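PDB 1I5G: tryparedoxin II from Crithidia fasciculata, which probably carries electrons from trypanothione to peroxiredoxin-type partners in a thioredoxin-like fold, and binds glutathionylspermidine. Local coordinates for residues E64-F77 against M84-M97. The protein carries 1 engineered substitution. Residues are numbered along the deposited sequence; the frame is centred on the assembly and turned at random.
Sequences EVMLISWDESAEDF and MPWLALPFEDRKGM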
ATOM      1  N   GLU A  64      -4.784   5.216   4.193  1.00  2.87           N
ATOM      2  CA  GLU A  64      -3.707   5.538   3.262  1.00  2.78           C
ATOM      3  C   GLU A  64      -3.331   4.261   2.497  1.00  2.80           C
ATOM      4  O   GLU A  64      -3.557   3.171   3.014  1.00  2.92           O
ATOM      5  CB  GLU A  64      -2.496   6.097   4.009  1.00  3.65           C
ATOM      6  CG  GLU A  64      -1.395   6.673   3.133  1.00  4.75           C
ATOM      7  CD  GLU A  64      -1.957   7.648   2.139  1.00  4.43           C
ATOM      8  OE1 GLU A  64      -2.093   8.833   2.541  1.00  7.63           O
ATOM      9  OE2 GLU A  64      -2.273   7.285   1.018  1.00  4.12           O
ATOM     10  N   VAL A  65      -2.762   4.383   1.306  1.00  2.13           N
ATOM     11  CA  VAL A  65      -2.243   3.250   0.559  1.00  2.27           C
ATOM     12  C   VAL A  65      -0.759   3.491   0.373  1.00  2.79           C
ATOM     13  O   VAL A  65      -0.313   4.611   0.112  1.00  3.61           O
ATOM     14  CB  VAL A  65      -2.984   3.044  -0.779  1.00  2.82           C
ATOM     15  CG1 VAL A  65      -2.314   2.050  -1.689  1.00  3.11           C
ATOM     16  CG2 VAL A  65      -4.475   2.750  -0.570  1.00  3.32           C
ATOM     17  N   MET A  66       0.031   2.420   0.502  1.00  2.45           N
ATOM     18  CA  MET A  66       1.458   2.470   0.266  1.00  3.57           C
ATOM     19  C   MET A  66       1.879   1.383  -0.702  1.00  3.24           C
ATOM     20  O   MET A  66       1.752   0.201  -0.390  1.00  2.84           O
ATOM     21  CB  MET A  66       2.251   2.327   1.535  1.00  6.18           C
ATOM     22  CG  MET A  66       3.689   2.763   1.271  1.00  8.79           C
ATOM     23  SD  MET A  66       4.697   2.525   2.731  1.00 10.19           S
ATOM     24  CE  MET A  66       3.961   4.005   3.763  1.00  9.47           C
ATOM     25  N   LEU A  67       2.413   1.771  -1.845  1.00  2.77           N
ATOM     26  CA  LEU A  67       2.941   0.818  -2.808  1.00  2.73           C
ATOM     27  C   LEU A  67       4.198   0.161  -2.268  1.00  2.46           C
ATOM     28  O   LEU A  67       5.134   0.873  -1.888  1.00  2.18           O
ATOM     29  CB  LEU A  67       3.334   1.564  -4.096  1.00  2.39           C
ATOM     30  CG  LEU A  67       4.015   0.730  -5.179  1.00  2.82           C
ATOM     31  CD1 LEU A  67       3.083  -0.377  -5.659  1.00  3.51           C
ATOM     32  CD2 LEU A  67       4.510   1.568  -6.324  1.00  2.28           C
ATOM     33  N   ILE A  68       4.175  -1.174  -2.281  1.00  2.22           N
ATOM     34  CA  ILE A  68       5.341  -2.005  -1.980  1.00  2.60           C
ATOM     35  C   ILE A  68       5.626  -2.695  -3.310  1.00  2.15           C
ATOM     36  O   ILE A  68       4.922  -3.607  -3.730  1.00  2.53           O
ATOM     37  CB  ILE A  68       5.075  -2.975  -0.831  1.00  2.79           C
ATOM     38  CG1 ILE A  68       4.497  -2.288   0.404  1.00  3.53           C
ATOM     39  CG2 ILE A  68       6.398  -3.672  -0.514  1.00  3.38           C
ATOM     40  CD1 ILE A  68       5.311  -1.125   0.929  1.00  4.05           C
ATOM     41  N   SER A  69       6.673  -2.245  -3.999  1.00  2.29           N
ATOM     42  CA  SER A  69       6.860  -2.593  -5.408  1.00  2.37           C
ATOM     43  C   SER A  69       7.657  -3.840  -5.676  1.00  3.25           C
ATOM     44  O   SER A  69       8.775  -3.990  -5.199  1.00  2.66           O
ATOM     45  CB  SER A  69       7.561  -1.422  -6.105  1.00  3.34           C
ATOM     46  OG  SER A  69       8.051  -1.788  -7.383  1.00  3.56           O
ATOM     47  N   TRP A  70       7.088  -4.725  -6.480  1.00  2.75           N
ATOM     48  CA  TRP A  70       7.837  -5.835  -7.035  1.00  3.72           C
ATOM     49  C   TRP A  70       8.312  -5.500  -8.437  1.00  4.28           C
ATOM     50  O   TRP A  70       8.542  -6.397  -9.251  1.00  3.76           O
ATOM     51  CB  TRP A  70       6.979  -7.095  -7.076  1.00  3.20           C
ATOM     52  CG  TRP A  70       6.741  -7.821  -5.790  1.00  2.54           C
ATOM     53  CD1 TRP A  70       7.014  -7.431  -4.507  1.00  2.88           C
ATOM     54  CD2 TRP A  70       6.181  -9.140  -5.671  1.00  2.87           C
ATOM     55  NE1 TRP A  70       6.646  -8.402  -3.607  1.00  3.31           N
ATOM     56  CE2 TRP A  70       6.133  -9.463  -4.303  1.00  3.90           C
ATOM     57  CE3 TRP A  70       5.710 -10.088  -6.588  1.00  3.09           C
ATOM     58  CZ2 TRP A  70       5.645 -10.670  -3.838  1.00  4.53           C
ATOM     59  CZ3 TRP A  70       5.221 -11.285  -6.118  1.00  3.83           C
ATOM     60  CH2 TRP A  70       5.202 -11.568  -4.754  1.00  5.02           C
ATOM     61  N   ASP A  71       8.505  -4.243  -8.792  1.00  3.45           N
ATOM     62  CA  ASP A  71       8.922  -3.885 -10.136  1.00  4.03           C
ATOM     63  C   ASP A  71      10.349  -4.346 -10.405  1.00  5.73           C
ATOM     64  O   ASP A  71      11.169  -4.576  -9.517  1.00  6.07           O
ATOM     65  CB  ASP A  71       8.783  -2.367 -10.307  1.00  3.84           C
ATOM     66  CG  ASP A  71       7.355  -1.938 -10.503  1.00  4.11           C
ATOM     67  OD1 ASP A  71       6.787  -2.239 -11.602  1.00  4.89           O
ATOM     68  OD2 ASP A  71       6.750  -1.315  -9.584  1.00  4.85           O
ATOM     69  N   GLU A  72      10.615  -4.488 -11.708  1.00  8.42           N
ATOM     70  CA  GLU A  72      11.884  -5.075 -12.169  1.00 11.69           C
ATOM     71  C   GLU A  72      13.077  -4.117 -12.135  1.00 11.09           C
ATOM     72  O   GLU A  72      14.242  -4.524 -12.054  1.00 14.30           O
ATOM     73  CB  GLU A  72      11.747  -5.515 -13.626  1.00 13.22           C
ATOM     74  CG  GLU A  72      10.594  -6.460 -13.925  1.00 15.02           C
ATOM     75  CD  GLU A  72      10.584  -7.006 -15.340  1.00 15.95           C
ATOM     76  OE1 GLU A  72      11.320  -8.002 -15.554  1.00 18.53           O
ATOM     77  OE2 GLU A  72       9.863  -6.439 -16.193  1.00 16.84           O
ATOM     78  N   SER A  73      12.815  -2.832 -12.218  1.00  9.57           N
ATOM     79  CA  SER A  73      13.872  -1.842 -12.315  1.00  9.44           C
ATOM     80  C   SER A  73      13.370  -0.536 -11.740  1.00  8.39           C
ATOM     81  O   SER A  73      12.165  -0.280 -11.569  1.00  7.38           O
ATOM     82  CB  SER A  73      14.284  -1.532 -13.766  1.00  9.74           C
ATOM     83  OG  SER A  73      13.246  -0.881 -14.479  1.00 11.01           O
ATOM     84  N   ALA A  74      14.326   0.333 -11.455  1.00  8.56           N
ATOM     85  CA  ALA A  74      14.100   1.648 -10.920  1.00  7.89           C
ATOM     86  C   ALA A  74      13.251   2.417 -11.912  1.00  7.64           C
ATOM     87  O   ALA A  74      12.362   3.143 -11.551  1.00  6.44           O
ATOM     88  CB  ALA A  74      15.430   2.392 -10.727  1.00  7.99           C
ATOM     89  N   GLU A  75      13.505   2.244 -13.202  1.00  7.76           N
ATOM     90  CA  GLU A  75      12.742   2.986 -14.191  1.00  8.49           C
ATOM     91  C   GLU A  75      11.280   2.542 -14.264  1.00  6.61           C
ATOM     92  O   GLU A  75      10.349   3.318 -14.372  1.00  6.29           O
ATOM     93  CB  GLU A  75      13.462   2.876 -15.531  1.00 12.41           C
ATOM     94  CG  GLU A  75      14.978   3.006 -15.352  1.00 16.28           C
ATOM     95  CD  GLU A  75      15.729   1.793 -14.789  1.00 17.79           C
ATOM     96  OE1 GLU A  75      15.662   0.680 -15.351  1.00 22.59           O
ATOM     97  OE2 GLU A  75      16.434   1.827 -13.773  1.00 20.43           O
ATOM     98  N   ASP A  76      11.042   1.241 -14.191  1.00  6.10           N
ATOM     99  CA  ASP A  76       9.681   0.706 -14.203  1.00  6.23           C
ATOM    100  C   ASP A  76       8.940   1.178 -12.962  1.00  5.77           C
ATOM    101  O   ASP A  76       7.781   1.554 -13.034  1.00  5.35           O
ATOM    102  CB  ASP A  76       9.691  -0.831 -14.271  1.00  8.87           C
ATOM    103  CG  ASP A  76      10.167  -1.359 -15.611  1.00 12.57           C
ATOM    104  OD1 ASP A  76       9.998  -0.659 -16.617  1.00 14.98           O
ATOM    105  OD2 ASP A  76      10.739  -2.466 -15.668  1.00 18.06           O
ATOM    106  N   PHE A  77       9.601   1.152 -11.810  1.00  4.52           N
ATOM    107  CA  PHE A  77       8.977   1.713 -10.606  1.00  4.69           C
ATOM    108  C   PHE A  77       8.549   3.162 -10.780  1.00  4.60           C
ATOM    109  O   PHE A  77       7.422   3.550 -10.462  1.00  4.21           O
ATOM    110  CB  PHE A  77       9.938   1.658  -9.429  1.00  3.76           C
ATOM    111  CG  PHE A  77       9.428   2.307  -8.165  1.00  4.69           C
ATOM    112  CD1 PHE A  77       8.686   1.618  -7.201  1.00  4.04           C
ATOM    113  CD2 PHE A  77       9.703   3.639  -7.915  1.00  4.42           C
ATOM    114  CE1 PHE A  77       8.258   2.243  -6.055  1.00  3.46           C
ATOM    115  CE2 PHE A  77       9.275   4.293  -6.764  1.00  4.61           C
ATOM    116  CZ  PHE A  77       8.536   3.580  -5.828  1.00  3.97           C
ATOM    117  N   MET A  84       0.024   6.695  -9.712  1.00  5.84           N
ATOM    118  CA  MET A  84      -0.719   6.493  -8.459  1.00  6.15           C
ATOM    119  C   MET A  84      -0.753   7.720  -7.587  1.00  6.05           C
ATOM    120  O   MET A  84       0.230   8.473  -7.564  1.00  6.54           O
ATOM    121  CB  MET A  84      -0.040   5.359  -7.685  1.00  5.08           C
ATOM    122  CG  MET A  84       0.037   4.060  -8.441  1.00  4.74           C
ATOM    123  SD  MET A  84       1.058   2.824  -7.571  1.00  4.07           S
ATOM    124  CE  MET A  84       1.056   1.533  -8.759  1.00  5.76           C
ATOM    125  N   PRO A  85      -1.855   7.937  -6.871  1.00  5.71           N
ATOM    126  CA  PRO A  85      -2.020   9.122  -6.031  1.00  6.23           C
ATOM    127  C   PRO A  85      -1.574   9.011  -4.590  1.00  5.41           C
ATOM    128  O   PRO A  85      -1.664   9.995  -3.853  1.00  7.61           O
ATOM    129  CB  PRO A  85      -3.538   9.326  -6.133  1.00  6.56           C
ATOM    130  CG  PRO A  85      -4.024   7.899  -6.092  1.00  6.38           C
ATOM    131  CD  PRO A  85      -3.065   7.106  -6.901  1.00  6.49           C
ATOM    132  N   TRP A  86      -1.103   7.816  -4.188  1.00  4.09           N
ATOM    133  CA  TRP A  86      -0.853   7.502  -2.781  1.00  4.26           C
ATOM    134  C   TRP A  86       0.628   7.454  -2.450  1.00  2.96           C
ATOM    135  O   TRP A  86       1.407   8.091  -3.155  1.00  4.21           O
ATOM    136  CB  TRP A  86      -1.607   6.218  -2.413  1.00  3.47           C
ATOM    137  CG  TRP A  86      -1.382   5.116  -3.371  1.00  2.87           C
ATOM    138  CD1 TRP A  86      -0.198   4.488  -3.685  1.00  2.95           C
ATOM    139  CD2 TRP A  86      -2.356   4.486  -4.182  1.00  3.48           C
ATOM    140  NE1 TRP A  86      -0.382   3.520  -4.631  1.00  2.95           N
ATOM    141  CE2 TRP A  86      -1.718   3.490  -4.956  1.00  3.44           C
ATOM    142  CE3 TRP A  86      -3.746   4.667  -4.336  1.00  4.22           C
ATOM    143  CZ2 TRP A  86      -2.416   2.693  -5.868  1.00  3.46           C
ATOM    144  CZ3 TRP A  86      -4.421   3.862  -5.219  1.00  4.20           C
ATOM    145  CH2 TRP A  86      -3.780   2.917  -5.980  1.00  4.53           C
ATOM    146  N   LEU A  87       1.063   6.765  -1.415  1.00  2.69           N
ATOM    147  CA  LEU A  87       2.435   6.737  -0.949  1.00  2.66           C
ATOM    148  C   LEU A  87       3.178   5.543  -1.542  1.00  2.26           C
ATOM    149  O   LEU A  87       2.569   4.622  -2.107  1.00  3.05           O
ATOM    150  CB  LEU A  87       2.470   6.638   0.576  1.00  3.22           C
ATOM    151  CG  LEU A  87       1.698   7.737   1.318  1.00  5.27           C
ATOM    152  CD1 LEU A  87       1.902   7.613   2.810  1.00  5.89           C
ATOM    153  CD2 LEU A  87       2.058   9.166   0.813  1.00  5.62           C
ATOM    154  N   ALA A  88       4.498   5.547  -1.405  1.00  3.15           N
ATOM    155  CA  ALA A  88       5.265   4.374  -1.758  1.00  2.69           C
ATOM    156  C   ALA A  88       6.448   4.221  -0.845  1.00  2.16           C
ATOM    157  O   ALA A  88       7.088   5.166  -0.398  1.00  3.14           O
ATOM    158  CB  ALA A  88       5.746   4.424  -3.204  1.00  3.40           C
ATOM    159  N   LEU A  89       6.782   2.972  -0.564  1.00  2.53           N
ATOM    160  CA  LEU A  89       8.082   2.627   0.030  1.00  2.55           C
ATOM    161  C   LEU A  89       9.109   2.922  -1.075  1.00  2.75           C
ATOM    162  O   LEU A  89       8.929   2.444  -2.198  1.00  3.08           O
ATOM    163  CB  LEU A  89       8.119   1.139   0.434  1.00  2.76           C
ATOM    164  CG  LEU A  89       9.458   0.749   1.083  1.00  3.15           C
ATOM    165  CD1 LEU A  89       9.557   1.342   2.471  1.00  5.00           C
ATOM    166  CD2 LEU A  89       9.516  -0.782   1.173  1.00  3.28           C
ATOM    167  N   PRO A  90      10.158   3.707  -0.830  1.00  2.59           N
ATOM    168  CA  PRO A  90      11.113   4.033  -1.890  1.00  3.61           C
ATOM    169  C   PRO A  90      11.700   2.794  -2.552  1.00  3.23           C
ATOM    170  O   PRO A  90      12.045   1.820  -1.871  1.00  3.40           O
ATOM    171  CB  PRO A  90      12.154   4.856  -1.136  1.00  3.67           C
ATOM    172  CG  PRO A  90      11.358   5.545  -0.082  1.00  3.95           C
ATOM    173  CD  PRO A  90      10.518   4.389   0.426  1.00  2.94           C
ATOM    174  N   PHE A  91      11.831   2.811  -3.875  1.00  2.69           N
ATOM    175  CA  PHE A  91      12.342   1.664  -4.590  1.00  2.21           C
ATOM    176  C   PHE A  91      13.697   1.190  -4.115  1.00  3.82           C
ATOM    177  O   PHE A  91      13.942  -0.028  -4.034  1.00  3.49           O
ATOM    178  CB  PHE A  91      12.371   1.906  -6.096  1.00  2.79           C
ATOM    179  CG  PHE A  91      12.740   0.679  -6.891  1.00  3.69           C
ATOM    180  CD1 PHE A  91      11.839  -0.330  -7.184  1.00  4.04           C
ATOM    181  CD2 PHE A  91      14.040   0.536  -7.347  1.00  5.05           C
ATOM    182  CE1 PHE A  91      12.215  -1.415  -7.902  1.00  5.08           C
ATOM    183  CE2 PHE A  91      14.438  -0.578  -8.086  1.00  5.04           C
ATOM    184  CZ  PHE A  91      13.496  -1.513  -8.318  1.00  5.31           C
ATOM    185  N   GLU A  92      14.618   2.099  -3.809  1.00  3.31           N
ATOM    186  CA  GLU A  92      15.962   1.653  -3.441  1.00  4.00           C
ATOM    187  C   GLU A  92      15.987   0.850  -2.163  1.00  4.83           C
ATOM    188  O   GLU A  92      16.956   0.139  -1.895  1.00  5.69           O
ATOM    189  CB  GLU A  92      16.959   2.819  -3.436  1.00  5.00           C
ATOM    190  CG  GLU A  92      17.145   3.439  -4.817  1.00  5.98           C
ATOM    191  CD  GLU A  92      17.801   2.518  -5.812  1.00  6.73           C
ATOM    192  OE1 GLU A  92      19.001   2.217  -5.587  1.00  8.36           O
ATOM    193  OE2 GLU A  92      17.121   2.142  -6.779  1.00  8.54           O
ATOM    194  N   ASP A  93      14.930   0.924  -1.354  1.00  3.56           N
ATOM    195  CA  ASP A  93      14.799   0.091  -0.155  1.00  4.01           C
ATOM    196  C   ASP A  93      14.256  -1.281  -0.544  1.00  4.58           C
ATOM    197  O   ASP A  93      13.132  -1.686  -0.240  1.00  3.28           O
ATOM    198  CB  ASP A  93      13.864   0.732   0.872  1.00  4.32           C
ATOM    199  CG  ASP A  93      13.798  -0.047   2.182  1.00  4.63           C
ATOM    200  OD1 ASP A  93      14.510  -1.058   2.376  1.00  5.18           O
ATOM    201  OD2 ASP A  93      12.999   0.374   3.052  1.00  5.51           O
ATOM    202  N   ARG A  94      15.093  -2.017  -1.260  1.00  4.34           N
ATOM    203  CA  ARG A  94      14.763  -3.381  -1.656  1.00  3.45           C
ATOM    204  C   ARG A  94      14.602  -4.329  -0.472  1.00  4.29           C
ATOM    205  O   ARG A  94      13.664  -5.122  -0.379  1.00  3.85           O
ATOM    206  CB  ARG A  94      15.754  -3.903  -2.711  1.00  3.86           C
ATOM    207  CG  ARG A  94      15.811  -3.060  -4.016  1.00  4.93           C
ATOM    208  CD  ARG A  94      14.657  -3.287  -5.038  1.00  4.54           C
ATOM    209  NE  ARG A  94      13.398  -2.723  -4.571  1.00  4.41           N
ATOM    210  CZ  ARG A  94      12.186  -3.113  -4.956  1.00  5.83           C
ATOM    211  NH1 ARG A  94      12.040  -4.090  -5.841  1.00  7.27           N
ATOM    212  NH2 ARG A  94      11.116  -2.528  -4.459  1.00  5.10           N
ATOM    213  N   LYS A  95      15.535  -4.206   0.454  1.00  4.72           N
ATOM    214  CA  LYS A  95      15.502  -4.991   1.677  1.00  6.00           C
ATOM    215  C   LYS A  95      14.171  -4.795   2.424  1.00  4.74           C
ATOM    216  O   LYS A  95      13.589  -5.734   2.967  1.00  4.78           O
ATOM    217  CB  LYS A  95      16.676  -4.644   2.609  1.00  9.23           C
ATOM    218  CG  LYS A  95      18.063  -5.168   2.229  1.00 12.25           C
ATOM    219  CD  LYS A  95      19.127  -4.861   3.292  1.00 15.56           C
ATOM    220  CE  LYS A  95      20.551  -4.955   2.740  1.00 18.58           C
ATOM    221  NZ  LYS A  95      21.672  -4.654   3.683  1.00 21.76           N
ATOM    222  N   GLY A  96      13.658  -3.572   2.457  1.00  4.91           N
ATOM    223  CA  GLY A  96      12.405  -3.261   3.146  1.00  4.47           C
ATOM    224  C   GLY A  96      11.203  -3.870   2.450  1.00  3.16           C
ATOM    225  O   GLY A  96      10.233  -4.319   3.061  1.00  3.31           O
ATOM    226  N   MET A  97      11.257  -3.909   1.115  1.00  3.53           N
ATOM    227  CA  MET A  97      10.245  -4.626   0.330  1.00  3.92           C
ATOM    228  C   MET A  97      10.245  -6.121   0.647  1.00  4.03           C
ATOM    229  O   MET A  97       9.191  -6.729   0.834  1.00  3.17           O
ATOM    230  CB  MET A  97      10.409  -4.375  -1.172  1.00  3.41           C
ATOM    231  CG  MET A  97       9.484  -5.210  -2.076  1.00  3.95           C
ATOM    232  SD  MET A  97      10.120  -6.890  -2.398  1.00  4.65           S
ATOM    233  CE  MET A  97      11.339  -6.442  -3.557  1.00  6.86           C
TER
HETATM  234  O   HOH W   1       8.561  -0.346  -2.890  1.00  3.72           O
HETATM  235  O   HOH W   2      13.708  -5.093  -7.930  1.00 22.19           O
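Ser69 O receives both terminal nitrogens of Arg94: NH2 gives the firm bond, 2.9 Å at 159° and close to the guanidinium plane, while NH1, 3.3 Å from the same oxygen, gives a weak one. Two bends, at chi2 and chi3, fold the arginine back over the Pro90-Asp93 turn that precedes it, where NE donates a hydrogen bond to Phe91 O and lies over one face of the Phe91 ring. Against the opposite face comes Ala74 CA, 4.0 Å from the ring centroid, a CH-pi contact at the first turn of helix 74-81. Phe91 CB in turn sits above the centre of the Phe77 ring, 3.7 Å from its centroid, and the two ring planes meet obliquely at 44°. Without the Phe91 ring, as with an alanine here, the guanidinium is likely to lose the cover on one face, and a gap to open beside Ala74 and Phe77 CB. Water 1 links Ser69 N to Leu89 O where the strands part. Before that, three backbone hydrogen bonds set the parallel pairing: Leu87 N to Val65 O, Leu67 N to Leu87 O (2.9 Å) and Leu89 N to Leu67 O. Val65 CG1 stands 3.5 Å from the centroid of the five-membered Trp86 ring, only 9° off its normal. The contact closes the beta-alpha-beta unit of strand 63-69, helix 74-81 and strand 87-88; helix 41-57 packs on Trp86 through Leu50 and Ile51, while strand 12-15 reaches Met66 through Val13.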